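Local structure of Cas13d (uncultured Ruminococcus sp, 6IV9) at residues F656-I661 against L728-L733; T664-Y669 against S688-M693. The protein binds a CRISPR RNA and, through its two HEPN domains, probably matures that guide and cleaves target RNA. The protein carries 2 engineered substitutions. All coordinates share one frame; numbering follows the deposited sequence. Where two conformers were deposited one is given.

Contacts 1 and 2 lie side by side, their centres about 10 Å apart, and the chain of contact 2 falls between the two segments of contact 1. Helices 651-660 and 663-673 are neighbours in sequence, as are 683-696 and 713-760, so each contact takes one helix from each pair. The two meet directly: CD1 of Ile666 packs 3.8 Å from CG2 of Ile661, and CD2 of Leu658 lies 3.9 Å from the backbone N of Ala691. Both reach the same strand of RNA, chain B. Contact 1 borders U38, and contact 2 touches U38 through Tyr669 and U39 through Gln665 and Arg668.

Contact 1: residues F656-I661 against L728-L733; sequences FVLGGI and LTVMYL. With nucleotides of chain B.
Val657 and Val730 meet where the segments 656-661 and 728-733 approach most closely, their CG1 methyls 3.9 Å apart. The short helical segments cross nearly at right angles, 101° between their directions, with 9.8 Å between axes, so the contact is confined to a small patch. Valines suit it, their short side chains letting the backbones draw near. With CG1 anti to the backbone N (chi1 176°), Val657 sends that methyl between Val730 and Leu733, 3.7 Å from the carbonyl O of Val730 and 3.8 Å from CB of Leu733. The other methyl of Val730, CG2, takes CD1 of Leu658 at 3.7 Å, the two side chains running crosswise. Apart from that carbonyl oxygen, the tight part is made of methyl and methylene groups.

Toward Ile661 the fit between the segments slackens, its side chain coming no nearer than 4.6 Å to 728-733, and the RNA takes up that side. CA of Ile661 lies against O2 of the U38 base of chain B, while CG2 of Thr729 rests against the ribose. Leu733 serves both partners: CB faces Val657, and CD1 reaches OP1 of U38 at 3.6 Å. The same phosphate oxygen sits at the edge of the Tyr732 ring, 3.5 Å from CE2.

Arg687, on helix 683-696, hydrogen-bonds the carbonyl oxygens of Leu658 and Ile661. Met731 turns from the contact toward helices 630-638 and 641-647, while Ile661 and Thr729 touch helix 663-673, placing this crossing among several helices beside the guide RNA.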
ATOM      1  N   PHE A 656      10.996  21.055  -8.526  1.00 26.07           N
ATOM      2  CA  PHE A 656      11.205  20.288  -7.277  1.00 25.91           C
ATOM      3  C   PHE A 656      11.087  18.788  -7.567  1.00 24.88           C
ATOM      4  O   PHE A 656      11.921  18.038  -7.154  1.00 24.36           O
ATOM      5  CB  PHE A 656      10.186  20.683  -6.214  1.00 24.94           C
ATOM      6  CG  PHE A 656      10.193  19.730  -5.055  1.00 26.95           C
ATOM      7  CD1 PHE A 656      11.312  19.600  -4.263  1.00 28.08           C
ATOM      8  CD2 PHE A 656       9.102  18.935  -4.788  1.00 30.20           C
ATOM      9  CE1 PHE A 656      11.344  18.693  -3.226  1.00 31.34           C
ATOM     10  CE2 PHE A 656       9.130  18.033  -3.743  1.00 30.04           C
ATOM     11  CZ  PHE A 656      10.253  17.908  -2.979  1.00 29.24           C
ATOM     12  N   VAL A 657      10.058  18.389  -8.299  1.00 24.77           N
ATOM     13  CA  VAL A 657       9.865  16.952  -8.648  1.00 24.59           C
ATOM     14  C   VAL A 657      11.011  16.454  -9.534  1.00 22.52           C
ATOM     15  O   VAL A 657      11.534  15.410  -9.270  1.00 23.70           O
ATOM     16  CB  VAL A 657       8.499  16.712  -9.312  1.00 25.43           C
ATOM     17  CG1 VAL A 657       8.338  15.276  -9.747  1.00 26.64           C
ATOM     18  CG2 VAL A 657       7.372  17.108  -8.392  1.00 25.94           C
ATOM     19  N   LEU A 658      11.388  17.235 -10.536  1.00 21.90           N
ATOM     20  CA  LEU A 658      12.475  16.883 -11.480  1.00 25.90           C
ATOM     21  C   LEU A 658      13.785  16.731 -10.687  1.00 26.17           C
ATOM     22  O   LEU A 658      14.596  15.915 -11.043  1.00 24.96           O
ATOM     23  CB  LEU A 658      12.583  18.022 -12.492  1.00 28.87           C
ATOM     24  CG  LEU A 658      12.051  17.836 -13.910  1.00 33.96           C
ATOM     25  CD1 LEU A 658      11.298  16.560 -14.181  1.00 29.75           C
ATOM     26  CD2 LEU A 658      11.343  19.062 -14.421  1.00 31.16           C
ATOM     27  N   GLY A 659      13.959  17.520  -9.631  1.00 30.06           N
ATOM     28  CA  GLY A 659      15.182  17.504  -8.811  1.00 31.84           C
ATOM     29  C   GLY A 659      15.412  16.156  -8.161  1.00 34.22           C
ATOM     30  O   GLY A 659      16.545  15.811  -7.925  1.00 30.95           O
ATOM     31  N   GLY A 660      14.331  15.495  -7.777  1.00 31.30           N
ATOM     32  CA  GLY A 660      14.369  14.170  -7.142  1.00 34.72           C
ATOM     33  C   GLY A 660      14.700  13.059  -8.116  1.00 31.12           C
ATOM     34  O   GLY A 660      15.076  11.994  -7.684  1.00 34.26           O
ATOM     35  N   ILE A 661      14.466  13.290  -9.394  1.00 27.73           N
ATOM     36  CA  ILE A 661      14.733  12.222 -10.387  1.00 26.49           C
ATOM     37  C   ILE A 661      16.243  12.079 -10.548  1.00 31.16           C
ATOM     38  O   ILE A 661      16.907  13.086 -10.692  1.00 30.42           O
ATOM     39  CB  ILE A 661      13.988  12.501 -11.702  1.00 27.18           C
ATOM     40  CG1 ILE A 661      12.481  12.522 -11.460  1.00 29.40           C
ATOM     41  CG2 ILE A 661      14.367  11.497 -12.768  1.00 25.11           C
ATOM     42  CD1 ILE A 661      11.685  12.853 -12.671  1.00 33.37           C
ATOM     43  N   LEU A 728       3.009  13.100 -17.492  1.00 21.18           N
ATOM     44  CA  LEU A 728       2.140  12.328 -16.573  1.00 23.48           C
ATOM     45  C   LEU A 728       2.936  11.859 -15.352  1.00 21.73           C
ATOM     46  O   LEU A 728       2.404  11.891 -14.272  1.00 22.04           O
ATOM     47  CB  LEU A 728       1.548  11.146 -17.336  1.00 21.96           C
ATOM     48  CG  LEU A 728       0.512  11.521 -18.382  1.00 22.73           C
ATOM     49  CD1 LEU A 728       0.031  10.300 -19.132  1.00 23.82           C
ATOM     50  CD2 LEU A 728      -0.641  12.257 -17.747  1.00 27.43           C
ATOM     51  N   THR A 729       4.158  11.395 -15.567  1.00 21.92           N
ATOM     52  CA  THR A 729       4.997  10.905 -14.451  1.00 22.17           C
ATOM     53  C   THR A 729       5.263  12.038 -13.461  1.00 22.76           C
ATOM     54  O   THR A 729       5.100  11.828 -12.289  1.00 22.67           O
ATOM     55  CB  THR A 729       6.329  10.344 -14.955  1.00 22.78           C
ATOM     56  OG1 THR A 729       6.054   9.260 -15.826  1.00 26.36           O
ATOM     57  CG2 THR A 729       7.223   9.877 -13.835  1.00 26.57           C
ATOM     58  N   VAL A 730       5.619  13.210 -13.946  1.00 21.04           N
ATOM     59  CA  VAL A 730       5.951  14.305 -12.997  1.00 21.57           C
ATOM     60  C   VAL A 730       4.728  14.699 -12.160  1.00 23.02           C
ATOM     61  O   VAL A 730       4.855  14.861 -10.980  1.00 23.45           O
ATOM     62  CB  VAL A 730       6.547  15.501 -13.758  1.00 23.92           C
ATOM     63  CG1 VAL A 730       6.582  16.743 -12.908  1.00 25.77           C
ATOM     64  CG2 VAL A 730       7.913  15.172 -14.320  1.00 26.27           C
ATOM     65  N   MET A 731       3.583  14.892 -12.792  1.00 22.81           N
ATOM     66  CA  MET A 731       2.361  15.271 -12.045  1.00 22.49           C
ATOM     67  C   MET A 731       1.943  14.127 -11.107  1.00 21.22           C
ATOM     68  O   MET A 731       1.539  14.391 -10.017  1.00 20.52           O
ATOM     69  CB  MET A 731       1.240  15.694 -12.994  1.00 23.31           C
ATOM     70  CG  MET A 731       1.642  16.846 -13.888  1.00 24.69           C
ATOM     71  SD  MET A 731       2.590  18.176 -13.093  1.00 28.57           S
ATOM     72  CE  MET A 731       1.390  18.821 -11.942  1.00 28.28           C
ATOM     73  N   TYR A 732       2.067  12.892 -11.563  1.00 22.34           N
ATOM     74  CA  TYR A 732       1.699  11.718 -10.739  1.00 23.52           C
ATOM     75  C   TYR A 732       2.577  11.674  -9.485  1.00 21.77           C
ATOM     76  O   TYR A 732       2.062  11.521  -8.418  1.00 20.62           O
ATOM     77  CB  TYR A 732       1.866  10.446 -11.563  1.00 23.66           C
ATOM     78  CG  TYR A 732       2.101   9.187 -10.780  1.00 23.91           C
ATOM     79  CD1 TYR A 732       1.075   8.534 -10.137  1.00 22.16           C
ATOM     80  CD2 TYR A 732       3.363   8.638 -10.701  1.00 24.56           C
ATOM     81  CE1 TYR A 732       1.299   7.381  -9.419  1.00 23.10           C
ATOM     82  CE2 TYR A 732       3.607   7.489  -9.983  1.00 26.48           C
ATOM     83  CZ  TYR A 732       2.568   6.855  -9.344  1.00 28.03           C
ATOM     84  OH  TYR A 732       2.794   5.714  -8.663  1.00 30.65           O
ATOM     85  N   LEU A 733       3.874  11.908  -9.642  1.00 20.64           N
ATOM     86  CA  LEU A 733       4.815  11.854  -8.495  1.00 22.31           C
ATOM     87  C   LEU A 733       4.377  12.895  -7.458  1.00 21.51           C
ATOM     88  O   LEU A 733       4.372  12.596  -6.286  1.00 21.56           O
ATOM     89  CB  LEU A 733       6.198  12.196  -9.042  1.00 23.90           C
ATOM     90  CG  LEU A 733       7.259  11.106  -9.069  1.00 31.12           C
ATOM     91  CD1 LEU A 733       6.730   9.710  -8.891  1.00 31.94           C
ATOM     92  CD2 LEU A 733       8.171  11.236 -10.263  1.00 28.84           C
TER
ATOM     93  P     U B  38       7.260   5.384  -9.268  1.00 28.21           P
ATOM     94  OP1   U B  38       6.385   6.129  -8.422  1.00 28.95           O
ATOM     95  OP2   U B  38       6.815   4.244 -10.027  1.00 29.16           O
ATOM     96  O5'   U B  38       7.844   6.466 -10.276  1.00 29.51           O
ATOM     97  C5'   U B  38       8.607   6.042 -11.342  1.00 27.31           C
ATOM     98  C4'   U B  38       9.352   7.224 -11.925  1.00 29.35           C
ATOM     99  O4'   U B  38      10.147   7.829 -10.878  1.00 32.83           O
ATOM    100  C3'   U B  38      10.357   6.784 -12.969  1.00 29.65           C
ATOM    101  O3'   U B  38       9.681   6.769 -14.230  1.00 27.46           O
ATOM    102  C2'   U B  38      11.438   7.862 -12.879  1.00 33.66           C
ATOM    103  O2'   U B  38      11.065   9.047 -13.545  1.00 32.42           O
ATOM    104  C1'   U B  38      11.420   8.183 -11.392  1.00 37.92           C
ATOM    105  N1    U B  38      12.457   7.479 -10.634  1.00 37.28           N
ATOM    106  C2    U B  38      12.962   8.133  -9.521  1.00 40.51           C
ATOM    107  O2    U B  38      12.578   9.247  -9.182  1.00 39.36           O
ATOM    108  N3    U B  38      13.910   7.424  -8.813  1.00 35.32           N
ATOM    109  C4    U B  38      14.378   6.140  -9.092  1.00 43.89           C
ATOM    110  O4    U B  38      15.230   5.617  -8.355  1.00 42.63           O
ATOM    111  C5    U B  38      13.756   5.514 -10.232  1.00 48.23           C
ATOM    112  C6    U B  38      12.841   6.194 -10.947  1.00 34.44           C
TER

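Contact 2: residues T664-Y669 against S688-M693; sequences TQIERY and SELARM. With nucleotides of chain B.
Tyr669 and Leu690 mark the nearest backbone approach of the segments 664-669 and 688-693, with 8.1 Å between their CA atoms. Leu690 bridges that gap alone from its side, bringing CD1 within 4.0 Å of CB of Tyr669 and 4.3 Å of CG2 of Ile666. A leucine suits this place because its reach carries CD1 across to lie against both residues.

Tyr669 divides its work. Its CB packs on Leu690, while chi1 of -80° sets CG anti to the carbonyl carbon and the ring carries the hydroxyl away to the RNA. There OH and O2' of U38 of chain B share a 2.7 Å hydrogen bond, with the ribose oxygen in the ring plane. Gln665 lies over one ring face, its NE2 3.2 Å above the centre.

Bent at chi2 (43°), Gln665 folds its amide between ring and RNA. Its OE1 accepts a nearly straight bond from Arg668 NH2 (169°), in the guanidinium plane, and a weak one from O2' of U39 of chain B.

The chemistry is thus two-sided: apolar contacts join the helices, while polar groups of 663-673 touch the 2'-hydroxyls of U38 and, weakly, U39. Such contacts would be expected to favour ribose over deoxyribose, consistent with RNA binding, and Arg668 orients the Gln665 amide through its bond to OE1.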
ATOM      1  N   THR A 664      20.913  10.250 -14.216  1.00 31.58           N
ATOM      2  CA  THR A 664      20.922   9.378 -15.414  1.00 33.11           C
ATOM      3  C   THR A 664      19.537   9.391 -16.073  1.00 32.87           C
ATOM      4  O   THR A 664      19.480   9.392 -17.270  1.00 33.03           O
ATOM      5  CB  THR A 664      21.374   7.953 -15.078  1.00 40.12           C
ATOM      6  OG1 THR A 664      20.432   7.432 -14.150  1.00 49.50           O
ATOM      7  CG2 THR A 664      22.747   7.910 -14.456  1.00 48.89           C
ATOM      8  N   GLN A 665      18.470   9.362 -15.291  1.00 30.01           N
ATOM      9  CA  GLN A 665      17.098   9.415 -15.848  1.00 27.56           C
ATOM     10  C   GLN A 665      16.816  10.774 -16.505  1.00 26.67           C
ATOM     11  O   GLN A 665      16.200  10.794 -17.541  1.00 27.05           O
ATOM     12  CB  GLN A 665      16.069   8.983 -14.814  1.00 29.94           C
ATOM     13  CG  GLN A 665      14.714   8.676 -15.428  1.00 41.14           C
ATOM     14  CD  GLN A 665      14.750   7.882 -16.711  1.00 43.53           C
ATOM     15  OE1 GLN A 665      15.373   6.832 -16.791  1.00 46.33           O
ATOM     16  NE2 GLN A 665      14.058   8.367 -17.725  1.00 29.59           N
ATOM     17  N   ILE A 666      17.270  11.864 -15.905  1.00 24.13           N
ATOM     18  CA  ILE A 666      17.042  13.209 -16.502  1.00 25.17           C
ATOM     19  C   ILE A 666      17.706  13.250 -17.887  1.00 26.35           C
ATOM     20  O   ILE A 666      17.110  13.767 -18.800  1.00 25.58           O
ATOM     21  CB  ILE A 666      17.567  14.312 -15.570  1.00 27.45           C
ATOM     22  CG1 ILE A 666      16.707  14.438 -14.317  1.00 24.92           C
ATOM     23  CG2 ILE A 666      17.686  15.635 -16.298  1.00 26.66           C
ATOM     24  CD1 ILE A 666      15.267  14.713 -14.593  1.00 27.91           C
ATOM     25  N   GLU A 667      18.896  12.683 -18.015  1.00 26.98           N
ATOM     26  CA  GLU A 667      19.593  12.661 -19.321  1.00 31.18           C
ATOM     27  C   GLU A 667      18.764  11.856 -20.329  1.00 29.39           C
ATOM     28  O   GLU A 667      18.689  12.261 -21.466  1.00 28.06           O
ATOM     29  CB  GLU A 667      21.003  12.101 -19.155  1.00 34.26           C
ATOM     30  CG  GLU A 667      21.891  12.958 -18.281  1.00 43.58           C
ATOM     31  CD  GLU A 667      22.956  13.742 -19.022  1.00 53.61           C
ATOM     32  OE1 GLU A 667      22.780  13.989 -20.213  1.00 62.37           O
ATOM     33  OE2 GLU A 667      23.934  14.113 -18.405  1.00 47.78           O
ATOM     34  N   ARG A 668      18.193  10.734 -19.906  1.00 28.33           N
ATOM     35  CA  ARG A 668      17.350   9.925 -20.821  1.00 27.99           C
ATOM     36  C   ARG A 668      16.105  10.716 -21.236  1.00 27.18           C
ATOM     37  O   ARG A 668      15.787  10.724 -22.395  1.00 29.08           O
ATOM     38  CB  ARG A 668      16.894   8.645 -20.128  1.00 32.56           C
ATOM     39  CG  ARG A 668      17.967   7.586 -19.980  1.00 45.25           C
ATOM     40  CD  ARG A 668      17.336   6.343 -19.406  1.00 54.28           C
ATOM     41  NE  ARG A 668      18.323   5.334 -19.123  1.00 63.90           N
ATOM     42  CZ  ARG A 668      18.866   5.161 -17.937  1.00 78.29           C
ATOM     43  NH1 ARG A 668      20.099   4.700 -17.839  1.00 89.63           N
ATOM     44  NH2 ARG A 668      18.182   5.458 -16.848  1.00 77.25           N
ATOM     45  N   TYR A 669      15.435  11.352 -20.288  1.00 26.05           N
ATOM     46  CA  TYR A 669      14.231  12.146 -20.615  1.00 25.72           C
ATOM     47  C   TYR A 669      14.600  13.303 -21.542  1.00 26.89           C
ATOM     48  O   TYR A 669      13.891  13.580 -22.472  1.00 25.68           O
ATOM     49  CB  TYR A 669      13.646  12.752 -19.346  1.00 25.22           C
ATOM     50  CG  TYR A 669      12.816  11.819 -18.512  1.00 25.78           C
ATOM     51  CD1 TYR A 669      11.795  11.075 -19.067  1.00 24.54           C
ATOM     52  CD2 TYR A 669      13.035  11.706 -17.154  1.00 28.07           C
ATOM     53  CE1 TYR A 669      11.034  10.217 -18.300  1.00 28.07           C
ATOM     54  CE2 TYR A 669      12.279  10.863 -16.369  1.00 27.62           C
ATOM     55  CZ  TYR A 669      11.269  10.121 -16.944  1.00 29.18           C
ATOM     56  OH  TYR A 669      10.524   9.303 -16.176  1.00 28.53           O
ATOM     57  N   SER A 688      15.671  22.377 -16.202  1.00 28.61           N
ATOM     58  CA  SER A 688      14.985  23.658 -16.483  1.00 29.29           C
ATOM     59  C   SER A 688      14.289  23.556 -17.830  1.00 26.13           C
ATOM     60  O   SER A 688      13.163  23.975 -17.941  1.00 28.95           O
ATOM     61  CB  SER A 688      15.928  24.815 -16.450  1.00 33.79           C
ATOM     62  OG  SER A 688      16.388  25.019 -15.145  1.00 35.08           O
ATOM     63  N   GLU A 689      14.994  23.035 -18.824  1.00 26.86           N
ATOM     64  CA  GLU A 689      14.326  22.690 -20.174  0.50 28.56           C
ATOM     65  C   GLU A 689      13.069  21.763 -20.235  1.00 30.56           C
ATOM     66  O   GLU A 689      12.083  22.108 -20.817  1.00 25.58           O
ATOM     67  CB  GLU A 689      15.410  22.232 -21.152  0.50 31.00           C
ATOM     68  CG  GLU A 689      15.129  22.585 -22.601  0.50 34.59           C
ATOM     69  CD  GLU A 689      16.297  22.387 -23.560  0.50 33.06           C
ATOM     70  OE1 GLU A 689      17.458  22.478 -23.121  0.50 33.95           O
ATOM     71  OE2 GLU A 689      16.045  22.151 -24.747  0.50 34.05           O
ATOM     72  N   LEU A 690      13.125  20.721 -19.418  1.00 27.96           N
ATOM     73  CA  LEU A 690      12.002  19.770 -19.266  1.00 27.08           C
ATOM     74  C   LEU A 690      10.856  20.493 -18.551  1.00 26.70           C
ATOM     75  O   LEU A 690       9.733  20.296 -18.929  1.00 28.84           O
ATOM     76  CB  LEU A 690      12.495  18.535 -18.516  1.00 25.16           C
ATOM     77  CG  LEU A 690      13.518  17.706 -19.277  1.00 26.53           C
ATOM     78  CD1 LEU A 690      14.115  16.624 -18.413  1.00 28.21           C
ATOM     79  CD2 LEU A 690      12.908  17.126 -20.523  1.00 31.80           C
ATOM     80  N   ALA A 691      11.168  21.315 -17.555  1.00 26.83           N
ATOM     81  CA  ALA A 691      10.127  22.056 -16.813  1.00 28.09           C
ATOM     82  C   ALA A 691       9.400  23.025 -17.748  1.00 29.67           C
ATOM     83  O   ALA A 691       8.208  23.161 -17.631  1.00 28.38           O
ATOM     84  CB  ALA A 691      10.708  22.752 -15.623  1.00 31.16           C
ATOM     85  N   ARG A 692      10.138  23.687 -18.631  1.00 32.29           N
ATOM     86  CA  ARG A 692       9.529  24.618 -19.608  1.00 33.04           C
ATOM     87  C   ARG A 692       8.621  23.849 -20.564  1.00 28.66           C
ATOM     88  O   ARG A 692       7.578  24.349 -20.892  1.00 31.00           O
ATOM     89  CB  ARG A 692      10.621  25.337 -20.389  1.00 38.41           C
ATOM     90  CG  ARG A 692      11.215  26.498 -19.622  1.00 48.28           C
ATOM     91  CD  ARG A 692      11.886  27.468 -20.570  1.00 56.17           C
ATOM     92  NE  ARG A 692      13.183  26.972 -20.980  1.00 55.68           N
ATOM     93  CZ  ARG A 692      14.254  26.907 -20.211  1.00 48.21           C
ATOM     94  NH1 ARG A 692      15.309  26.254 -20.639  1.00 43.52           N
ATOM     95  NH2 ARG A 692      14.272  27.493 -19.032  1.00 52.43           N
ATOM     96  N   MET A 693       9.041  22.666 -20.987  1.00 29.01           N
ATOM     97  CA  MET A 693       8.216  21.857 -21.912  1.00 33.64           C
ATOM     98  C   MET A 693       6.899  21.499 -21.232  1.00 34.28           C
ATOM     99  O   MET A 693       5.884  21.569 -21.875  1.00 33.21           O
ATOM    100  CB  MET A 693       8.917  20.549 -22.243  1.00 37.57           C
ATOM    101  CG  MET A 693      10.065  20.720 -23.156  1.00 48.90           C
ATOM    102  SD  MET A 693      10.453  19.153 -23.911  1.00 60.06           S
ATOM    103  CE  MET A 693       9.331  18.077 -23.040  1.00 38.46           C
TER
ATOM    104  P     U B  39       9.424   5.392 -15.034  1.00 31.50           P
ATOM    105  OP1   U B  39       8.637   5.749 -16.193  1.00 30.30           O
ATOM    106  OP2   U B  39       8.827   4.412 -14.082  1.00 32.45           O
ATOM    107  O5'   U B  39      10.895   4.900 -15.303  1.00 38.21           O
ATOM    108  C5'   U B  39      11.671   5.476 -16.368  1.00 55.13           C
ATOM    109  C4'   U B  39      13.044   4.845 -16.372  1.00 63.96           C
ATOM    110  O4'   U B  39      13.661   4.989 -15.060  1.00 68.05           O
ATOM    111  C3'   U B  39      13.086   3.349 -16.604  1.00 65.16           C
ATOM    112  O3'   U B  39      12.848   3.068 -17.965  1.00 77.75           O
ATOM    113  C2'   U B  39      14.465   2.996 -16.047  1.00 76.18           C
ATOM    114  O2'   U B  39      15.611   3.373 -16.781  1.00 86.02           O
ATOM    115  C1'   U B  39      14.479   3.854 -14.789  1.00 84.04           C
ATOM    116  N1    U B  39      13.934   3.173 -13.608  1.00 94.26           N
ATOM    117  C2    U B  39      14.714   2.203 -13.007  1.00100.34           C
ATOM    118  O2    U B  39      15.804   1.869 -13.442  1.00 89.00           O
ATOM    119  N3    U B  39      14.156   1.625 -11.892  1.00 93.35           N
ATOM    120  C4    U B  39      12.929   1.917 -11.326  1.00 93.24           C
ATOM    121  O4    U B  39      12.567   1.320 -10.316  1.00 87.80           O
ATOM    122  C5    U B  39      12.185   2.930 -12.006  1.00 96.22           C
ATOM    123  C6    U B  39      12.699   3.510 -13.097  1.00 91.15           C
ATOM    124  P     U B  38       7.260   5.384  -9.268  1.00 28.21           P
ATOM    125  OP1   U B  38       6.385   6.129  -8.422  1.00 28.95           O
ATOM    126  OP2   U B  38       6.815   4.244 -10.027  1.00 29.16           O
ATOM    127  O5'   U B  38       7.844   6.466 -10.276  1.00 29.51           O
ATOM    128  C5'   U B  38       8.607   6.042 -11.342  1.00 27.31           C
ATOM    129  C4'   U B  38       9.352   7.224 -11.925  1.00 29.35           C
ATOM    130  O4'   U B  38      10.147   7.829 -10.878  1.00 32.83           O
ATOM    131  C3'   U B  38      10.357   6.784 -12.969  1.00 29.65           C
ATOM    132  O3'   U B  38       9.681   6.769 -14.230  1.00 27.46           O
ATOM    133  C2'   U B  38      11.438   7.862 -12.879  1.00 33.66           C
ATOM    134  O2'   U B  38      11.065   9.047 -13.545  1.00 32.42           O
ATOM    135  C1'   U B  38      11.420   8.183 -11.392  1.00 37.92           C
ATOM    136  N1    U B  38      12.457   7.479 -10.634  1.00 37.28           N
ATOM    137  C2    U B  38      12.962   8.133  -9.521  1.00 40.51           C
ATOM    138  O2    U B  38      12.578   9.247  -9.182  1.00 39.36           O
ATOM    139  N3    U B  38      13.910   7.424  -8.813  1.00 35.32           N
ATOM    140  C4    U B  38      14.378   6.140  -9.092  1.00 43.89           C
ATOM    141  O4    U B  38      15.230   5.617  -8.355  1.00 42.63           O
ATOM    142  C5    U B  38      13.756   5.514 -10.232  1.00 48.23           C
ATOM    143  C6    U B  38      12.841   6.194 -10.947  1.00 34.44           C
TER